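Local structure of sulfur carrier protein ThiS (Escherichia coli, 1ZUD) at residues F5-M10 against Q56-Q61; Q16-L21 against H49-G54. The protein carries sulfur as a C-terminal thiocarboxylate and donates it to the synthesis of the thiazole phosphate moiety of thiamine phosphate. All coordinates share one frame; numbering follows the deposited sequence.

Contact 1. Residues F5-M10 against Q56-Q61; sequences FNDQAM and QILLFQ
The end of strand 2-5 leaves the parallel strand 56-61 through a type I' turn from Phe-5 to Gln-8, and an asparagine side chain prolongs the pairing after the backbone has turned away. The polar part begins with the last sheet bond of the pair: Asn-6 N points at Ile-57 O, 2.6 Å away, with the hydrogen almost exactly on the line (177°) and the donor nearly along the C=O axis. In the Asn-6 side chain CG lies anti to the carbonyl carbon, beside the backbone N, so that the amide reaches forward along the strand and grips both polar backbone atoms of Leu-59. Asn-6 OD1 accepts from Leu-59 N at 2.8 Å, the donor standing above the carbonyl plane, while Asn-6 ND2 donates at 3.2 Å to a lone pair of Leu-59 O, which lies close to the plane of the amide. Two bonds to one residue fix the flip of the amide. A water joins Asp-7 N (2.6 Å) to Ile-57 O (2.8 Å), which thus accepts from both water and backbone.

The apolar part lies on the face carrying Phe-5 and Ile-57. Phe-5, with CG anti to the backbone N (chi1 -172°), runs alongside Leu-59, and its CZ meets Leu-59 CB at 3.6 Å; further back, CD2 crosses Ile-57 CB obliquely at 4.1 Å. Leu-22 of helix 18-24 also packs on Leu-59. On the other side Leu-58 CD2 approaches Asp-7 OD1, whose salt bridge is with Arg-230 of the ThiF chain; the same arginine packs on Leu-58.

The Asn-6 amide thus offers Leu-59 one acceptor and one donor, much as a neighbouring strand would, next to a surface where the Asp-7 salt bridge suggests that charge helps in binding ThiF.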
loop_
_atom_site.group_PDB
_atom_site.type_symbol
_atom_site.label_atom_id
_atom_site.label_comp_id
_atom_site.label_asym_id
_atom_site.label_seq_id
_atom_site.Cartn_x
_atom_site.Cartn_y
_atom_site.Cartn_z
ATOM N N PHE D 5 -22.610 -15.135 1.397
ATOM C CA PHE D 5 -22.955 -13.790 0.976
ATOM C C PHE D 5 -22.112 -12.823 1.812
ATOM O O PHE D 5 -22.320 -12.673 3.019
ATOM C CB PHE D 5 -24.443 -13.499 1.186
ATOM C CG PHE D 5 -24.869 -12.187 0.590
ATOM C CD1 PHE D 5 -24.791 -10.993 1.324
ATOM C CD2 PHE D 5 -25.288 -12.128 -0.730
ATOM C CE1 PHE D 5 -25.133 -9.776 0.736
ATOM C CE2 PHE D 5 -25.633 -10.910 -1.331
ATOM C CZ PHE D 5 -25.562 -9.735 -0.613
ATOM N N ASN D 6 -21.151 -12.189 1.159
ATOM C CA ASN D 6 -20.262 -11.305 1.852
ATOM C C ASN D 6 -19.575 -12.088 2.976
ATOM O O ASN D 6 -19.566 -11.674 4.125
ATOM C CB ASN D 6 -21.015 -10.077 2.387
ATOM C CG ASN D 6 -21.138 -8.967 1.331
ATOM O OD1 ASN D 6 -20.517 -9.052 0.271
ATOM N ND2 ASN D 6 -21.932 -7.923 1.620
ATOM N N ASP D 7 -18.994 -13.217 2.588
ATOM C CA ASP D 7 -18.250 -14.128 3.445
ATOM C C ASP D 7 -19.052 -14.846 4.547
ATOM O O ASP D 7 -18.486 -15.664 5.280
ATOM C CB ASP D 7 -17.038 -13.401 4.069
ATOM C CG ASP D 7 -16.173 -12.685 3.025
ATOM O OD1 ASP D 7 -15.905 -13.262 1.943
ATOM O OD2 ASP D 7 -15.748 -11.537 3.299
ATOM N N GLN D 8 -20.348 -14.550 4.655
ATOM C CA GLN D 8 -21.206 -15.170 5.666
ATOM C C GLN D 8 -22.161 -16.207 5.047
ATOM O O GLN D 8 -22.757 -15.981 3.996
ATOM C CB GLN D 8 -22.036 -14.091 6.366
ATOM C CG GLN D 8 -21.249 -13.159 7.281
ATOM C CD GLN D 8 -21.365 -13.539 8.754
ATOM O OE1 GLN D 8 -22.452 -13.459 9.345
ATOM N NE2 GLN D 8 -20.241 -13.959 9.356
ATOM N N ALA D 9 -22.324 -17.341 5.708
ATOM C CA ALA D 9 -23.207 -18.373 5.187
ATOM C C ALA D 9 -24.655 -17.916 5.259
ATOM O O ALA D 9 -25.046 -17.240 6.195
ATOM C CB ALA D 9 -23.034 -19.661 5.977
ATOM N N MET D 10 -25.437 -18.261 4.242
ATOM C CA MET D 10 -26.867 -17.921 4.229
ATOM C C MET D 10 -27.649 -18.898 3.350
ATOM O O MET D 10 -27.096 -19.523 2.443
ATOM C CB MET D 10 -27.124 -16.474 3.767
ATOM C CG MET D 10 -27.064 -16.166 2.277
ATOM S SD MET D 10 -27.966 -14.575 1.843
ATOM C CE MET D 10 -28.913 -15.107 0.431
ATOM N N GLN D 56 -20.328 -17.960 -4.125
ATOM C CA GLN D 56 -19.759 -17.060 -3.092
ATOM C C GLN D 56 -20.006 -15.662 -3.627
ATOM O O GLN D 56 -19.446 -15.251 -4.640
ATOM C CB GLN D 56 -18.268 -17.325 -2.883
ATOM C CG GLN D 56 -17.966 -18.803 -2.669
ATOM C CD GLN D 56 -16.556 -19.011 -2.193
ATOM O OE1 GLN D 56 -15.627 -18.420 -2.729
ATOM N NE2 GLN D 56 -16.383 -19.854 -1.181
ATOM N N ILE D 57 -20.881 -14.935 -2.956
ATOM C CA ILE D 57 -21.272 -13.641 -3.472
ATOM C C ILE D 57 -20.806 -12.485 -2.600
ATOM O O ILE D 57 -20.805 -12.583 -1.379
ATOM C CB ILE D 57 -22.783 -13.596 -3.589
ATOM C CG1 ILE D 57 -23.274 -14.781 -4.458
ATOM C CG2 ILE D 57 -23.215 -12.328 -4.315
ATOM C CD1 ILE D 57 -24.811 -14.855 -4.500
ATOM N N LEU D 58 -20.396 -11.407 -3.256
ATOM C CA LEU D 58 -19.959 -10.173 -2.579
ATOM C C LEU D 58 -20.771 -9.044 -3.181
ATOM O O LEU D 58 -20.896 -8.920 -4.409
ATOM C CB LEU D 58 -18.490 -9.866 -2.875
ATOM C CG LEU D 58 -17.463 -10.918 -2.511
ATOM C CD1 LEU D 58 -16.079 -10.334 -2.750
ATOM C CD2 LEU D 58 -17.639 -11.315 -1.013
ATOM N N LEU D 59 -21.340 -8.239 -2.315
ATOM C CA LEU D 59 -22.107 -7.100 -2.734
ATOM C C LEU D 59 -21.400 -5.918 -2.048
ATOM O O LEU D 59 -21.291 -5.909 -0.828
ATOM C CB LEU D 59 -23.517 -7.232 -2.209
ATOM C CG LEU D 59 -24.287 -5.978 -2.534
ATOM C CD1 LEU D 59 -24.458 -5.892 -4.069
ATOM C CD2 LEU D 59 -25.614 -5.999 -1.757
ATOM N N PHE D 60 -20.897 -4.953 -2.802
ATOM C CA PHE D 60 -20.169 -3.824 -2.164
ATOM C C PHE D 60 -20.478 -2.499 -2.861
ATOM O O PHE D 60 -20.964 -2.463 -3.989
ATOM C CB PHE D 60 -18.631 -4.094 -2.173
ATOM C CG PHE D 60 -18.077 -4.470 -3.550
ATOM C CD1 PHE D 60 -18.287 -5.753 -4.085
ATOM C CD2 PHE D 60 -17.428 -3.526 -4.333
ATOM C CE1 PHE D 60 -17.853 -6.077 -5.392
ATOM C CE2 PHE D 60 -16.985 -3.832 -5.633
ATOM C CZ PHE D 60 -17.200 -5.126 -6.170
ATOM N N GLN D 61 -20.172 -1.395 -2.200
ATOM C CA GLN D 61 -20.479 -0.094 -2.795
ATOM C C GLN D 61 -19.262 0.545 -3.404
ATOM O O GLN D 61 -18.121 0.248 -2.997
ATOM C CB GLN D 61 -21.036 0.845 -1.721
ATOM C CG GLN D 61 -22.447 0.499 -1.301
ATOM C CD GLN D 61 -23.486 1.265 -2.115
ATOM O OE1 GLN D 61 -23.362 2.483 -2.288
ATOM N NE2 GLN D 61 -24.515 0.564 -2.610
HETATM O O HOH W 1 -19.326 -14.245 0.246
#

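Contact 2. Residues Q16-L21 against H49-G54; sequences QTVHEL and HIVQDG
Two backbone hydrogen bonds tie the start of helix 18-24 to the loop before strand 56-61. Val-51 N donates to Gln-16 O at 2.9 Å, nearly straight and along the C=O axis; Val-18 N donates to His-49 O at 2.8 Å, more bent at the hydrogen (138°). Together they flank the single bridge between Thr-17 and Ile-50, where Thr-17 CA also lies 3.1 Å from His-49 O in a CA-H...O contact. A water accepts from Gln-16 N and lies 3.0 Å from Val-51 O, to which it can donate.

Within 16-21, Thr-17 and Glu-20 exchange bonds. Thr-17 OG1, held between the backbone N and the carbonyl carbon (chi1 58°), accepts from Glu-20 N at 3.1 Å, and Glu-20 OE1 uses its anti lone pair to accept from Thr-17 N at 2.9 Å.

The apolar contact centres on Val-18 CG2, which meets Val-51 CG2 at 3.9 Å and, alongside, His-49 CB at 3.8 Å. Leu-21 and Val-51 both continue onto Ile-3 and Ile-57 of the sheet.

This is a classical capping box with Thr-17 as N-cap, opening the helix that packs across the sheet in the ubiquitin-like fold of ThiS.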
loop_
_atom_site.group_PDB
_atom_site.type_symbol
_atom_site.label_atom_id
_atom_site.label_comp_id
_atom_site.label_asym_id
_atom_site.label_seq_id
_atom_site.Cartn_x
_atom_site.Cartn_y
_atom_site.Cartn_z
ATOM N N GLN D 16 -33.446 -18.510 -8.097
ATOM C CA GLN D 16 -33.600 -17.041 -7.980
ATOM C C GLN D 16 -32.577 -16.261 -8.782
ATOM O O GLN D 16 -31.443 -16.690 -8.930
ATOM C CB GLN D 16 -33.425 -16.561 -6.549
ATOM C CG GLN D 16 -34.487 -16.927 -5.548
ATOM C CD GLN D 16 -34.186 -16.287 -4.188
ATOM O OE1 GLN D 16 -33.205 -16.640 -3.534
ATOM N NE2 GLN D 16 -35.015 -15.323 -3.775
ATOM N N THR D 17 -32.951 -15.075 -9.266
ATOM C CA THR D 17 -31.973 -14.292 -10.023
ATOM C C THR D 17 -31.253 -13.394 -8.991
ATOM O O THR D 17 -31.693 -13.259 -7.867
ATOM C CB THR D 17 -32.638 -13.363 -11.058
ATOM O OG1 THR D 17 -33.542 -12.493 -10.358
ATOM C CG2 THR D 17 -33.466 -14.196 -12.153
ATOM N N VAL D 18 -30.158 -12.793 -9.395
ATOM C CA VAL D 18 -29.466 -11.880 -8.481
ATOM C C VAL D 18 -30.421 -10.791 -8.060
ATOM O O VAL D 18 -30.495 -10.457 -6.891
ATOM C CB VAL D 18 -28.221 -11.271 -9.168
ATOM C CG1 VAL D 18 -27.640 -10.153 -8.305
ATOM C CG2 VAL D 18 -27.228 -12.384 -9.453
ATOM N N HIS D 19 -31.209 -10.263 -9.008
ATOM C CA HIS D 19 -32.152 -9.200 -8.673
ATOM C C HIS D 19 -33.121 -9.684 -7.601
ATOM O O HIS D 19 -33.357 -8.994 -6.600
ATOM C CB HIS D 19 -32.953 -8.750 -9.941
ATOM C CG HIS D 19 -34.165 -7.927 -9.639
ATOM N ND1 HIS D 19 -34.114 -6.558 -9.442
ATOM C CD2 HIS D 19 -35.453 -8.287 -9.427
ATOM C CE1 HIS D 19 -35.314 -6.118 -9.108
ATOM N NE2 HIS D 19 -36.142 -7.143 -9.089
ATOM N N GLU D 20 -33.705 -10.867 -7.782
ATOM C CA GLU D 20 -34.675 -11.329 -6.772
ATOM C C GLU D 20 -34.020 -11.520 -5.402
ATOM O O GLU D 20 -34.608 -11.220 -4.357
ATOM C CB GLU D 20 -35.315 -12.662 -7.209
ATOM C CG GLU D 20 -35.950 -12.599 -8.620
ATOM C CD GLU D 20 -36.574 -13.942 -9.059
ATOM O OE1 GLU D 20 -35.840 -14.959 -9.181
ATOM O OE2 GLU D 20 -37.808 -13.973 -9.275
ATOM N N LEU D 21 -32.807 -12.060 -5.400
ATOM C CA LEU D 21 -32.104 -12.234 -4.129
ATOM C C LEU D 21 -31.838 -10.868 -3.461
ATOM O O LEU D 21 -32.059 -10.711 -2.260
ATOM C CB LEU D 21 -30.756 -12.953 -4.350
ATOM C CG LEU D 21 -29.917 -13.106 -3.072
ATOM C CD1 LEU D 21 -30.713 -13.941 -2.093
ATOM C CD2 LEU D 21 -28.580 -13.748 -3.348
ATOM N N HIS D 49 -29.465 -13.302 -14.212
ATOM C CA HIS D 49 -28.415 -14.171 -13.658
ATOM C C HIS D 49 -28.929 -15.002 -12.483
ATOM O O HIS D 49 -29.274 -14.474 -11.442
ATOM C CB HIS D 49 -27.233 -13.343 -13.178
ATOM C CG HIS D 49 -25.974 -14.137 -13.060
ATOM N ND1 HIS D 49 -25.048 -14.212 -14.078
ATOM C CD2 HIS D 49 -25.504 -14.925 -12.060
ATOM C CE1 HIS D 49 -24.058 -15.009 -13.707
ATOM N NE2 HIS D 49 -24.310 -15.454 -12.488
ATOM N N ILE D 50 -28.970 -16.314 -12.661
ATOM C CA ILE D 50 -29.428 -17.234 -11.623
ATOM C C ILE D 50 -28.319 -17.551 -10.582
ATOM O O ILE D 50 -27.184 -17.866 -10.918
ATOM C CB ILE D 50 -29.911 -18.586 -12.244
ATOM C CG1 ILE D 50 -31.058 -18.326 -13.220
ATOM C CG2 ILE D 50 -30.348 -19.548 -11.120
ATOM C CD1 ILE D 50 -32.360 -17.989 -12.529
ATOM N N VAL D 51 -28.672 -17.427 -9.308
ATOM C CA VAL D 51 -27.727 -17.713 -8.245
ATOM C C VAL D 51 -27.728 -19.226 -8.025
ATOM O O VAL D 51 -28.799 -19.814 -7.856
ATOM C CB VAL D 51 -28.175 -17.018 -6.992
ATOM C CG1 VAL D 51 -27.255 -17.419 -5.828
ATOM C CG2 VAL D 51 -28.175 -15.480 -7.242
ATOM N N GLN D 52 -26.543 -19.835 -8.011
ATOM C CA GLN D 52 -26.389 -21.287 -7.837
ATOM C C GLN D 52 -25.856 -21.755 -6.511
ATOM O O GLN D 52 -24.987 -21.106 -5.916
ATOM C CB GLN D 52 -25.491 -21.807 -8.934
ATOM C CG GLN D 52 -25.830 -21.099 -10.204
ATOM C CD GLN D 52 -25.588 -21.891 -11.449
ATOM O OE1 GLN D 52 -24.467 -22.361 -11.712
ATOM N NE2 GLN D 52 -26.648 -22.038 -12.256
ATOM N N ASP D 53 -26.368 -22.906 -6.064
ATOM C CA ASP D 53 -25.956 -23.494 -4.810
ATOM C C ASP D 53 -24.438 -23.428 -4.675
ATOM O O ASP D 53 -23.747 -23.769 -5.603
ATOM C CB ASP D 53 -26.367 -24.959 -4.752
ATOM C CG ASP D 53 -25.725 -25.674 -3.589
ATOM O OD1 ASP D 53 -24.873 -26.554 -3.839
ATOM O OD2 ASP D 53 -26.057 -25.331 -2.427
ATOM N N GLY D 54 -23.945 -23.000 -3.517
ATOM C CA GLY D 54 -22.510 -22.901 -3.300
ATOM C C GLY D 54 -21.877 -21.657 -3.908
ATOM O O GLY D 54 -20.649 -21.548 -3.970
HETATM O O HOH W 2 -31.250 -18.915 -6.433
#

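Contact 1 is a surface contact within the sheet, linking strands at its middle and reaching the ThiF chain; contact 2 is partly buried, ties the helix start to a loop, and no other protein chain of the assembly touches it. Along the chain, 16-21 and 49-54 are nested inside the loop closed by 5-10 and 56-61. The two are joined where Ile-57 CD1 packs on Val-51 CG1 (3.8 Å) and Leu-21 CD2, and Met-10 CE lies against Leu-21 CD1. Contact 1 adds side-chain to backbone bonds to a single parallel bridge, whereas in contact 2 backbone groups do the cross-linking while Thr-17 and Glu-20 cap the helix and the valines pack.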